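Local coordinates for coenzyme A transferase (Yersinia pestis, PDB 3QLI), which probably transfers coenzyme A between acyl-CoA thioesters and carboxylic acids such as acetate, at residues A62-G68 and N92-P96; I218-I224 and A381-T385; I341-G345 and R429-I434. The contacts are given in a common frame with arbitrary orientation. Residues are numbered along the deposited sequence.

Interaction 1: A62-G68 and N92-P96; sequences ATRGDIG and NRIKP
Segment 62-68 is the end of helix 52-63 and the turn after it. Gly65, at phi/psi 74/28, leaves the helix in a Schellman motif, and Gly65 N bonds back to Ala62 O at 2.9 Å. Ile67 and Gly68 are extended. Segment 92-96 is a loop that becomes strand at Ile94. The backbones come closest at Gly68 and Arg93, with CA atoms 4.3 Å apart. Arg93 dominates the contact. Its side chain (chi1 m, chi2 and chi3 t, chi4 -83°) stretches along the turn. Arg93 NH1 donates to Ile67 O at 2.9 Å, near the plane of the guanidinium. Gly65 lies over one face of this group, with Gly65 CA 3.6 Å from Arg93 CZ. Ala62 O is 3.3 Å from Arg93 CD. The arginine thus lies along the turn that follows the helix C-terminus, bonded to one of its carbonyls. A second, apolar contact is Ala62 CB to Ile94 CD1 at 3.7 Å, with Ile94 in the mt rotamer. Strand 41-44, helix 52-63 and the adjacent parallel strand 70-74 form a beta-alpha-beta crossover. Strand 94-98, outermost in this chain's parallel sheet, neighbours strand 70-74. Arg93 and Lys95 bond to Leu70 through their backbones, and Ile94 also packs on Val72.

Interaction 2: I218-I224 and A381-T385; sequences IPEYTSI and ATPST
The N-terminal part of helix 220-230 packs on the C-terminal end of strand 377-381 and the loop after it. This is an alpha/beta arrangement in the mixed, largely parallel sheet of the C-terminal half. Ile218 and Pro219 lead up to helix 220-230; Tyr221 N bonds to Ile218 O at 3.1 Å and Ile224 N to Glu220 O at 3.1 Å. Segment 381-385 is mostly extended, with a bend at Ser384 (phi/psi -77/-20). Thr382 OG1 donates to Pro383 O at 2.7 Å. Glu220 lies nearest Pro383 (CA to CA 6.0 Å) and Ile224 nearest Ala381 (7.6 Å). The main bump is the Pro383 ring. It fills a hollow lined by Ile218 (pt), Glu220, Tyr221 (chi1 m) and Ile224. Ile218 CD1 is 3.6 Å from Pro383 CG, and Tyr221 CE1 is 4.1 Å from the same atom. Ile224 (mt) reaches along the loop: its CD1 is 3.8 Å from Thr382 O and its CG2 4.1 Å from Ala381 CB. The CA-to-CB bond of Thr382 points away from segment 218-224, and its side chain touches that of Arg393, a CoA-binding residue. Tyr221 also packs on Ala244, another CoA-binding residue, so the contact lies beside the CoA-binding site. No direct hydrogen bond joins the segments. At the Glu220 end a water bridges them instead, donating to Glu220 OE2 at 2.7 Å and accepting from Thr385 OG1 at 2.9 Å.

Interaction 3: I341-G345 and R429-I434; sequences IDLTG and RALRII
A tight beta turn lies against a helix, and a glycine makes room for an arginine. Asp342 to Gly345 form a type I turn closed by Gly345 N to Asp342 O at 3.0 Å. Gly345 has phi/psi 97/2; a CB there would clash with Arg429 NH1 and jam against Thr344 O. Asp342 OD1 (chi1 p) accepts from Thr344 N at 2.9 Å, an Asx turn, and from Thr344 OG1 at 2.6 Å. Segment 429-434 is helical. Leu343 is nearest Ala430, with CA atoms 4.9 Å apart, and Leu343 O receives a CA-H...O contact from Ala430 CA at 3.6 Å. Leu343 (mt) sends CD2 to Ile434 CG1 at 3.7 Å and to Ile433 CG2 at 3.9 Å. Ile433 CD1 packs against the turn backbone, 3.6 Å from Gly345 N and 3.7 Å from Asp342 O. Arg429 (chi1 m, chi2 and chi3 t) reaches back to the turn. Arg406 O is the stronger partner of its NH1; the bond to Thr344 O, at 3.2 Å, is the second. Arg429 packs on Pro125 of the second subunit as well. The arrangement is a beta hairpin of antiparallel strands 340-342 and 347-348, with a type I turn and an Asx turn, packed on helix 426-434.

Interactions 2 and 3 are neighbours in the C-terminal half. Their centres are about 17 Å apart, and they touch where Thr382 CG2 meets Ile341 CD1 at 3.8 Å. Their segments alternate along the chain. Interaction 2 is the one closer to the CoA site: the side chains of Thr382 and Arg393 are about 3 Å apart. From Asp342 in interaction 3 to Arg393 the side chains are about 10 Å apart. No CoA is bound to this chain in the model. Interaction 1 stands apart in the N-terminal half, away from the known binding residues. Its centre is about 44 Å from that of interaction 2 and about 48 Å from that of interaction 3.

Interaction 1: A62-G68 and N92-P96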
ATOM      1  N   ALA A  62       0.029 -35.832  17.079  1.00 18.53           N
ATOM      2  CA  ALA A  62       0.961 -36.002  15.976  1.00 18.30           C
ATOM      3  C   ALA A  62       2.074 -36.972  16.372  1.00 21.53           C
ATOM      4  O   ALA A  62       2.466 -37.842  15.593  1.00 22.48           O
ATOM      5  CB  ALA A  62       1.545 -34.647  15.568  1.00 18.97           C
ATOM      6  N   THR A  63       2.588 -36.823  17.585  1.00 19.71           N
ATOM      7  CA  THR A  63       3.648 -37.711  18.065  1.00 22.72           C
ATOM      8  C   THR A  63       3.236 -39.182  18.004  1.00 22.43           C
ATOM      9  O   THR A  63       4.033 -40.051  17.631  1.00 23.88           O
ATOM     10  CB  THR A  63       4.066 -37.338  19.497  1.00 22.29           C
ATOM     11  OG1 THR A  63       4.609 -36.017  19.486  1.00 19.80           O
ATOM     12  CG2 THR A  63       5.128 -38.310  20.024  1.00 22.16           C
ATOM     13  N   ARG A  64       1.982 -39.452  18.350  1.00 23.58           N
ATOM     14  CA  ARG A  64       1.438 -40.805  18.330  1.00 22.44           C
ATOM     15  C   ARG A  64       1.067 -41.270  16.927  1.00 25.22           C
ATOM     16  O   ARG A  64       0.619 -42.396  16.749  1.00 21.99           O
ATOM     17  CB  ARG A  64       0.198 -40.898  19.229  1.00 26.34           C
ATOM     18  CG  ARG A  64       0.461 -40.620  20.700  1.00 27.83           C
ATOM     19  CD  ARG A  64      -0.748 -40.986  21.573  1.00 32.62           C
ATOM     20  NE  ARG A  64      -2.007 -40.381  21.125  1.00 36.80           N
ATOM     21  CZ  ARG A  64      -2.491 -39.214  21.559  1.00 39.37           C
ATOM     22  NH1 ARG A  64      -1.824 -38.498  22.456  1.00 32.24           N
ATOM     23  NH2 ARG A  64      -3.646 -38.756  21.091  1.00 36.40           N
ATOM     24  N   GLY A  65       1.219 -40.390  15.939  1.00 21.56           N
ATOM     25  CA  GLY A  65       0.912 -40.718  14.558  1.00 19.42           C
ATOM     26  C   GLY A  65      -0.577 -40.793  14.261  1.00 24.34           C
ATOM     27  O   GLY A  65      -0.992 -41.498  13.348  1.00 22.54           O
ATOM     28  N   ASP A  66      -1.375 -40.046  15.020  1.00 20.29           N
ATOM     29  CA  ASP A  66      -2.833 -40.141  14.963  1.00 19.56           C
ATOM     30  C   ASP A  66      -3.464 -38.981  14.175  1.00 21.17           C
ATOM     31  O   ASP A  66      -4.689 -38.854  14.111  1.00 20.76           O
ATOM     32  CB  ASP A  66      -3.387 -40.203  16.395  1.00 21.04           C
ATOM     33  CG  ASP A  66      -4.900 -40.353  16.450  1.00 25.89           C
ATOM     34  OD1 ASP A  66      -5.438 -41.277  15.804  1.00 31.18           O
ATOM     35  OD2 ASP A  66      -5.558 -39.557  17.172  1.00 28.46           O
ATOM     36  N   ILE A  67      -2.627 -38.130  13.590  1.00 20.31           N
ATOM     37  CA  ILE A  67      -3.111 -37.075  12.700  1.00 20.33           C
ATOM     38  C   ILE A  67      -2.023 -36.721  11.710  1.00 22.27           C
ATOM     39  O   ILE A  67      -0.838 -36.896  11.994  1.00 22.43           O
ATOM     40  CB  ILE A  67      -3.568 -35.798  13.473  1.00 22.19           C
ATOM     41  CG1 ILE A  67      -4.309 -34.828  12.534  1.00 19.47           C
ATOM     42  CG2 ILE A  67      -2.383 -35.107  14.132  1.00 18.72           C
ATOM     43  CD1 ILE A  67      -5.025 -33.715  13.265  1.00 22.50           C
ATOM     44  N   GLY A  68      -2.432 -36.235  10.541  1.00 20.06           N
ATOM     45  CA  GLY A  68      -1.486 -35.844   9.521  1.00 19.95           C
ATOM     46  C   GLY A  68      -2.041 -34.796   8.584  1.00 18.45           C
ATOM     47  O   GLY A  68      -3.233 -34.482   8.622  1.00 17.00           O
ATOM     48  N   ASN A  92       6.413 -33.144   9.639  1.00 26.49           N
ATOM     49  CA  ASN A  92       5.863 -34.026   8.613  1.00 24.97           C
ATOM     50  C   ASN A  92       4.376 -34.312   8.795  1.00 26.34           C
ATOM     51  O   ASN A  92       3.747 -34.936   7.944  1.00 26.65           O
ATOM     52  CB  ASN A  92       6.640 -35.343   8.572  1.00 27.43           C
ATOM     53  CG  ASN A  92       6.486 -36.151   9.847  1.00 31.37           C
ATOM     54  OD1 ASN A  92       6.539 -35.607  10.950  1.00 31.67           O
ATOM     55  ND2 ASN A  92       6.296 -37.456   9.701  1.00 38.79           N
ATOM     56  N   ARG A  93       3.820 -33.851   9.909  1.00 21.46           N
ATOM     57  CA  ARG A  93       2.415 -34.088  10.221  1.00 17.74           C
ATOM     58  C   ARG A  93       1.637 -32.807  10.469  1.00 18.11           C
ATOM     59  O   ARG A  93       0.476 -32.702  10.092  1.00 17.43           O
ATOM     60  CB  ARG A  93       2.290 -35.009  11.436  1.00 18.91           C
ATOM     61  CG  ARG A  93       2.700 -36.457  11.130  1.00 20.92           C
ATOM     62  CD  ARG A  93       2.568 -37.373  12.330  1.00 22.71           C
ATOM     63  NE  ARG A  93       2.878 -38.746  11.941  1.00 26.85           N
ATOM     64  CZ  ARG A  93       2.010 -39.576  11.366  1.00 32.01           C
ATOM     65  NH1 ARG A  93       0.759 -39.185  11.121  1.00 25.91           N
ATOM     66  NH2 ARG A  93       2.392 -40.807  11.043  1.00 31.11           N
ATOM     67  N   ILE A  94       2.269 -31.849  11.142  1.00 15.88           N
ATOM     68  CA  ILE A  94       1.654 -30.542  11.367  1.00 17.85           C
ATOM     69  C   ILE A  94       2.444 -29.533  10.559  1.00 18.31           C
ATOM     70  O   ILE A  94       3.601 -29.280  10.856  1.00 18.97           O
ATOM     71  CB  ILE A  94       1.674 -30.160  12.854  1.00 16.77           C
ATOM     72  CG1 ILE A  94       0.888 -31.202  13.661  1.00 19.49           C
ATOM     73  CG2 ILE A  94       1.103 -28.747  13.053  1.00 17.55           C
ATOM     74  CD1 ILE A  94       0.920 -31.003  15.148  1.00 19.29           C
ATOM     75  N   LYS A  95       1.821 -28.971   9.526  1.00 13.67           N
ATOM     76  CA  LYS A  95       2.533 -28.120   8.578  1.00 16.16           C
ATOM     77  C   LYS A  95       2.359 -26.637   8.922  1.00 18.60           C
ATOM     78  O   LYS A  95       1.239 -26.131   8.921  1.00 18.98           O
ATOM     79  CB  LYS A  95       2.007 -28.356   7.161  1.00 17.55           C
ATOM     80  CG  LYS A  95       1.854 -29.814   6.756  1.00 20.13           C
ATOM     81  CD  LYS A  95       3.157 -30.572   6.903  1.00 23.83           C
ATOM     82  CE  LYS A  95       3.066 -31.954   6.275  1.00 30.59           C
ATOM     83  NZ  LYS A  95       2.741 -31.877   4.819  1.00 37.15           N
ATOM     84  N   PRO A  96       3.464 -25.940   9.221  1.00 19.23           N
ATOM     85  CA  PRO A  96       3.351 -24.509   9.526  1.00 17.87           C
ATOM     86  C   PRO A  96       3.092 -23.715   8.262  1.00 17.95           C
ATOM     87  O   PRO A  96       3.937 -23.675   7.362  1.00 17.44           O
ATOM     88  CB  PRO A  96       4.730 -24.157  10.093  1.00 17.32           C
ATOM     89  CG  PRO A  96       5.309 -25.488  10.535  1.00 18.12           C
ATOM     90  CD  PRO A  96       4.809 -26.462   9.518  1.00 18.76           C
TER

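Interaction 2: I218-I224 and A381-T385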
ATOM      1  N   ILE A 218      19.356   0.515  24.649  1.00 33.12           N
ATOM      2  CA  ILE A 218      20.692   0.891  24.206  1.00 28.80           C
ATOM      3  C   ILE A 218      20.855   2.400  24.335  1.00 27.65           C
ATOM      4  O   ILE A 218      19.868   3.134  24.448  1.00 28.65           O
ATOM      5  CB  ILE A 218      20.988   0.424  22.766  1.00 30.00           C
ATOM      6  CG1 ILE A 218      19.988   1.029  21.778  1.00 26.18           C
ATOM      7  CG2 ILE A 218      20.959  -1.095  22.686  1.00 30.32           C
ATOM      8  CD1 ILE A 218      20.157   0.506  20.360  1.00 31.82           C
ATOM      9  N   PRO A 219      22.102   2.878  24.348  1.00 28.98           N
ATOM     10  CA  PRO A 219      22.281   4.319  24.534  1.00 27.59           C
ATOM     11  C   PRO A 219      21.530   5.155  23.483  1.00 21.95           C
ATOM     12  O   PRO A 219      20.949   6.185  23.833  1.00 24.49           O
ATOM     13  CB  PRO A 219      23.799   4.502  24.405  1.00 28.78           C
ATOM     14  CG  PRO A 219      24.373   3.159  24.774  1.00 30.20           C
ATOM     15  CD  PRO A 219      23.385   2.157  24.245  1.00 29.09           C
ATOM     16  N   GLU A 220      21.552   4.729  22.223  1.00 22.28           N
ATOM     17  CA  GLU A 220      20.952   5.521  21.137  1.00 21.96           C
ATOM     18  C   GLU A 220      19.485   5.853  21.373  1.00 21.40           C
ATOM     19  O   GLU A 220      18.974   6.824  20.824  1.00 21.38           O
ATOM     20  CB  GLU A 220      21.099   4.826  19.786  1.00 20.43           C
ATOM     21  CG  GLU A 220      22.537   4.641  19.345  1.00 24.57           C
ATOM     22  CD  GLU A 220      23.109   3.294  19.768  1.00 28.38           C
ATOM     23  OE1 GLU A 220      22.952   2.913  20.948  1.00 27.48           O
ATOM     24  OE2 GLU A 220      23.714   2.616  18.908  1.00 29.56           O
ATOM     25  N   TYR A 221      18.809   5.045  22.183  1.00 22.08           N
ATOM     26  CA  TYR A 221      17.378   5.219  22.419  1.00 21.37           C
ATOM     27  C   TYR A 221      17.078   6.490  23.188  1.00 20.58           C
ATOM     28  O   TYR A 221      15.972   7.012  23.114  1.00 20.50           O
ATOM     29  CB  TYR A 221      16.792   4.028  23.190  1.00 23.31           C
ATOM     30  CG  TYR A 221      16.649   2.743  22.384  1.00 22.74           C
ATOM     31  CD1 TYR A 221      16.868   2.726  21.013  1.00 23.73           C
ATOM     32  CD2 TYR A 221      16.291   1.551  23.003  1.00 27.85           C
ATOM     33  CE1 TYR A 221      16.744   1.547  20.275  1.00 24.69           C
ATOM     34  CE2 TYR A 221      16.165   0.367  22.281  1.00 26.80           C
ATOM     35  CZ  TYR A 221      16.389   0.372  20.921  1.00 29.82           C
ATOM     36  OH  TYR A 221      16.259  -0.803  20.208  1.00 30.36           O
ATOM     37  N   THR A 222      18.045   6.977  23.956  1.00 22.11           N
ATOM     38  CA  THR A 222      17.815   8.207  24.699  1.00 22.98           C
ATOM     39  C   THR A 222      17.571   9.346  23.726  1.00 19.62           C
ATOM     40  O   THR A 222      16.561  10.038  23.819  1.00 19.42           O
ATOM     41  CB  THR A 222      18.964   8.545  25.659  1.00 22.72           C
ATOM     42  OG1 THR A 222      19.049   7.522  26.658  1.00 28.20           O
ATOM     43  CG2 THR A 222      18.712   9.888  26.339  1.00 26.67           C
ATOM     44  N   SER A 223      18.487   9.531  22.781  1.00 18.69           N
ATOM     45  CA  SER A 223      18.335  10.612  21.810  1.00 16.99           C
ATOM     46  C   SER A 223      17.121  10.364  20.924  1.00 17.06           C
ATOM     47  O   SER A 223      16.350  11.269  20.636  1.00 16.54           O
ATOM     48  CB  SER A 223      19.570  10.720  20.920  1.00 19.98           C
ATOM     49  OG  SER A 223      19.272  11.513  19.780  1.00 22.44           O
ATOM     50  N   ILE A 224      16.974   9.127  20.468  1.00 17.92           N
ATOM     51  CA  ILE A 224      15.838   8.784  19.623  1.00 15.87           C
ATOM     52  C   ILE A 224      14.496   9.056  20.314  1.00 16.89           C
ATOM     53  O   ILE A 224      13.593   9.622  19.711  1.00 16.15           O
ATOM     54  CB  ILE A 224      15.932   7.338  19.136  1.00 17.35           C
ATOM     55  CG1 ILE A 224      17.159   7.192  18.222  1.00 14.31           C
ATOM     56  CG2 ILE A 224      14.614   6.932  18.421  1.00 18.34           C
ATOM     57  CD1 ILE A 224      17.425   5.753  17.740  1.00 18.15           C
ATOM     58  N   ALA A 381      11.944   4.605  12.956  1.00 12.03           N
ATOM     59  CA  ALA A 381      13.168   4.949  13.673  1.00 14.68           C
ATOM     60  C   ALA A 381      14.106   3.761  13.758  1.00 15.84           C
ATOM     61  O   ALA A 381      13.660   2.613  13.856  1.00 16.09           O
ATOM     62  CB  ALA A 381      12.828   5.439  15.078  1.00 14.28           C
ATOM     63  N   THR A 382      15.408   4.035  13.739  1.00 15.62           N
ATOM     64  CA  THR A 382      16.399   2.995  14.012  1.00 14.73           C
ATOM     65  C   THR A 382      17.676   3.647  14.524  1.00 16.07           C
ATOM     66  O   THR A 382      17.994   4.771  14.131  1.00 15.45           O
ATOM     67  CB  THR A 382      16.760   2.190  12.744  1.00 16.69           C
ATOM     68  OG1 THR A 382      17.813   1.258  13.041  1.00 18.66           O
ATOM     69  CG2 THR A 382      17.233   3.122  11.637  1.00 16.92           C
ATOM     70  N   PRO A 383      18.408   2.948  15.412  1.00 16.87           N
ATOM     71  CA  PRO A 383      19.789   3.373  15.695  1.00 16.54           C
ATOM     72  C   PRO A 383      20.546   3.361  14.368  1.00 17.79           C
ATOM     73  O   PRO A 383      20.197   2.550  13.494  1.00 18.30           O
ATOM     74  CB  PRO A 383      20.341   2.253  16.588  1.00 21.19           C
ATOM     75  CG  PRO A 383      19.162   1.425  16.997  1.00 23.57           C
ATOM     76  CD  PRO A 383      18.062   1.652  16.022  1.00 19.87           C
ATOM     77  N   SER A 384      21.568   4.199  14.215  1.00 15.33           N
ATOM     78  CA  SER A 384      22.244   4.323  12.932  1.00 16.57           C
ATOM     79  C   SER A 384      23.194   3.169  12.636  1.00 16.77           C
ATOM     80  O   SER A 384      23.553   2.951  11.482  1.00 17.53           O
ATOM     81  CB  SER A 384      23.011   5.647  12.849  1.00 16.76           C
ATOM     82  OG  SER A 384      24.126   5.624  13.722  1.00 15.69           O
ATOM     83  N   THR A 385      23.607   2.436  13.668  1.00 16.87           N
ATOM     84  CA  THR A 385      24.559   1.346  13.476  1.00 18.75           C
ATOM     85  C   THR A 385      24.175   0.091  14.249  1.00 22.15           C
ATOM     86  O   THR A 385      23.249   0.100  15.061  1.00 19.88           O
ATOM     87  CB  THR A 385      25.987   1.743  13.908  1.00 20.70           C
ATOM     88  OG1 THR A 385      26.041   1.876  15.336  1.00 20.90           O
ATOM     89  CG2 THR A 385      26.386   3.054  13.264  1.00 18.11           C
TER
HETATM   90  O   HOH W   1      23.931   3.563  16.378  1.00 19.03           O

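Interaction 3: I341-G345 and R429-I434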
ATOM      1  N   ILE A 341      17.538   1.370   6.719  1.00 14.98           N
ATOM      2  CA  ILE A 341      16.974   2.392   5.855  1.00 14.42           C
ATOM      3  C   ILE A 341      17.965   2.623   4.725  1.00 17.30           C
ATOM      4  O   ILE A 341      19.163   2.772   4.972  1.00 15.84           O
ATOM      5  CB  ILE A 341      16.775   3.729   6.612  1.00 15.87           C
ATOM      6  CG1 ILE A 341      15.879   3.532   7.842  1.00 15.54           C
ATOM      7  CG2 ILE A 341      16.177   4.776   5.684  1.00 16.08           C
ATOM      8  CD1 ILE A 341      15.667   4.829   8.643  1.00 15.66           C
ATOM      9  N   ASP A 342      17.499   2.645   3.482  1.00 15.37           N
ATOM     10  CA  ASP A 342      18.455   2.879   2.406  1.00 17.17           C
ATOM     11  C   ASP A 342      18.406   4.315   1.894  1.00 18.43           C
ATOM     12  O   ASP A 342      17.593   5.114   2.360  1.00 16.81           O
ATOM     13  CB  ASP A 342      18.384   1.814   1.290  1.00 17.65           C
ATOM     14  CG  ASP A 342      17.170   1.963   0.375  1.00 20.01           C
ATOM     15  OD1 ASP A 342      16.523   3.044   0.352  1.00 18.76           O
ATOM     16  OD2 ASP A 342      16.897   0.973  -0.358  1.00 18.83           O
ATOM     17  N   LEU A 343      19.306   4.653   0.976  1.00 19.29           N
ATOM     18  CA  LEU A 343      19.436   6.031   0.523  1.00 17.44           C
ATOM     19  C   LEU A 343      18.278   6.529  -0.338  1.00 18.81           C
ATOM     20  O   LEU A 343      18.220   7.712  -0.668  1.00 17.69           O
ATOM     21  CB  LEU A 343      20.778   6.237  -0.203  1.00 19.47           C
ATOM     22  CG  LEU A 343      21.994   6.039   0.710  1.00 17.93           C
ATOM     23  CD1 LEU A 343      23.307   6.188  -0.063  1.00 21.51           C
ATOM     24  CD2 LEU A 343      21.937   7.023   1.895  1.00 19.21           C
ATOM     25  N   THR A 344      17.356   5.632  -0.693  1.00 17.78           N
ATOM     26  CA  THR A 344      16.148   6.024  -1.410  1.00 18.93           C
ATOM     27  C   THR A 344      15.029   6.357  -0.430  1.00 21.16           C
ATOM     28  O   THR A 344      14.018   6.944  -0.820  1.00 21.14           O
ATOM     29  CB  THR A 344      15.628   4.912  -2.370  1.00 20.34           C
ATOM     30  OG1 THR A 344      14.965   3.892  -1.613  1.00 19.21           O
ATOM     31  CG2 THR A 344      16.768   4.297  -3.164  1.00 20.95           C
ATOM     32  N   GLY A 345      15.213   5.984   0.839  1.00 17.35           N
ATOM     33  CA  GLY A 345      14.197   6.220   1.851  1.00 16.45           C
ATOM     34  C   GLY A 345      13.304   5.012   2.113  1.00 19.71           C
ATOM     35  O   GLY A 345      12.377   5.087   2.913  1.00 19.41           O
ATOM     36  N   ARG A 429      16.656  13.495  -0.954  1.00 15.54           N
ATOM     37  CA  ARG A 429      16.524  12.389  -0.008  1.00 15.70           C
ATOM     38  C   ARG A 429      17.877  11.802   0.377  1.00 15.33           C
ATOM     39  O   ARG A 429      18.180  11.656   1.563  1.00 16.12           O
ATOM     40  CB  ARG A 429      15.657  11.267  -0.578  1.00 15.91           C
ATOM     41  CG  ARG A 429      14.208  11.623  -0.703  1.00 15.34           C
ATOM     42  CD  ARG A 429      13.391  10.451  -1.233  1.00 19.09           C
ATOM     43  NE  ARG A 429      11.968  10.755  -1.155  1.00 18.20           N
ATOM     44  CZ  ARG A 429      11.043   9.905  -0.721  1.00 16.06           C
ATOM     45  NH1 ARG A 429      11.391   8.691  -0.328  1.00 14.10           N
ATOM     46  NH2 ARG A 429       9.769  10.285  -0.675  1.00 15.64           N
ATOM     47  N   ALA A 430      18.676  11.437  -0.622  1.00 15.15           N
ATOM     48  CA  ALA A 430      19.970  10.817  -0.341  1.00 16.77           C
ATOM     49  C   ALA A 430      20.829  11.727   0.531  1.00 14.33           C
ATOM     50  O   ALA A 430      21.409  11.283   1.517  1.00 15.42           O
ATOM     51  CB  ALA A 430      20.711  10.459  -1.643  1.00 17.99           C
ATOM     52  N   LEU A 431      20.885  13.005   0.187  1.00 16.76           N
ATOM     53  CA  LEU A 431      21.725  13.941   0.940  1.00 17.89           C
ATOM     54  C   LEU A 431      21.258  14.084   2.389  1.00 18.82           C
ATOM     55  O   LEU A 431      22.072  14.110   3.313  1.00 15.98           O
ATOM     56  CB  LEU A 431      21.760  15.312   0.259  1.00 20.70           C
ATOM     57  CG  LEU A 431      22.460  15.393  -1.108  1.00 23.61           C
ATOM     58  CD1 LEU A 431      22.219  16.752  -1.748  1.00 23.67           C
ATOM     59  CD2 LEU A 431      23.966  15.120  -0.993  1.00 23.54           C
ATOM     60  N   ARG A 432      19.950  14.171   2.599  1.00 16.16           N
ATOM     61  CA  ARG A 432      19.435  14.351   3.956  1.00 15.12           C
ATOM     62  C   ARG A 432      19.517  13.076   4.778  1.00 15.80           C
ATOM     63  O   ARG A 432      19.776  13.118   5.983  1.00 14.84           O
ATOM     64  CB  ARG A 432      18.010  14.927   3.937  1.00 17.79           C
ATOM     65  CG  ARG A 432      17.976  16.315   3.362  1.00 15.89           C
ATOM     66  CD  ARG A 432      16.611  16.936   3.328  1.00 20.99           C
ATOM     67  NE  ARG A 432      16.718  18.293   2.805  1.00 26.18           N
ATOM     68  CZ  ARG A 432      15.716  19.163   2.727  1.00 29.97           C
ATOM     69  NH1 ARG A 432      14.491  18.834   3.149  1.00 24.07           N
ATOM     70  NH2 ARG A 432      15.949  20.372   2.232  1.00 27.85           N
ATOM     71  N   ILE A 433      19.327  11.935   4.121  1.00 12.64           N
ATOM     72  CA  ILE A 433      19.423  10.658   4.797  1.00 13.52           C
ATOM     73  C   ILE A 433      20.844  10.345   5.263  1.00 14.85           C
ATOM     74  O   ILE A 433      21.045   9.813   6.344  1.00 13.29           O
ATOM     75  CB  ILE A 433      18.912   9.517   3.895  1.00 16.53           C
ATOM     76  CG1 ILE A 433      17.393   9.643   3.710  1.00 12.75           C
ATOM     77  CG2 ILE A 433      19.284   8.175   4.488  1.00 14.97           C
ATOM     78  CD1 ILE A 433      16.819   8.728   2.617  1.00 15.95           C
ATOM     79  N   ILE A 434      21.832  10.671   4.439  1.00 16.09           N
ATOM     80  CA  ILE A 434      23.222  10.473   4.832  1.00 16.82           C
ATOM     81  C   ILE A 434      23.539  11.192   6.142  1.00 16.50           C
ATOM     82  O   ILE A 434      24.327  10.709   6.956  1.00 16.97           O
ATOM     83  CB  ILE A 434      24.181  10.928   3.703  1.00 17.80           C
ATOM     84  CG1 ILE A 434      24.159   9.894   2.567  1.00 17.04           C
ATOM     85  CG2 ILE A 434      25.595  11.078   4.223  1.00 20.02           C
ATOM     86  CD1 ILE A 434      24.784  10.389   1.253  1.00 18.94           C
TER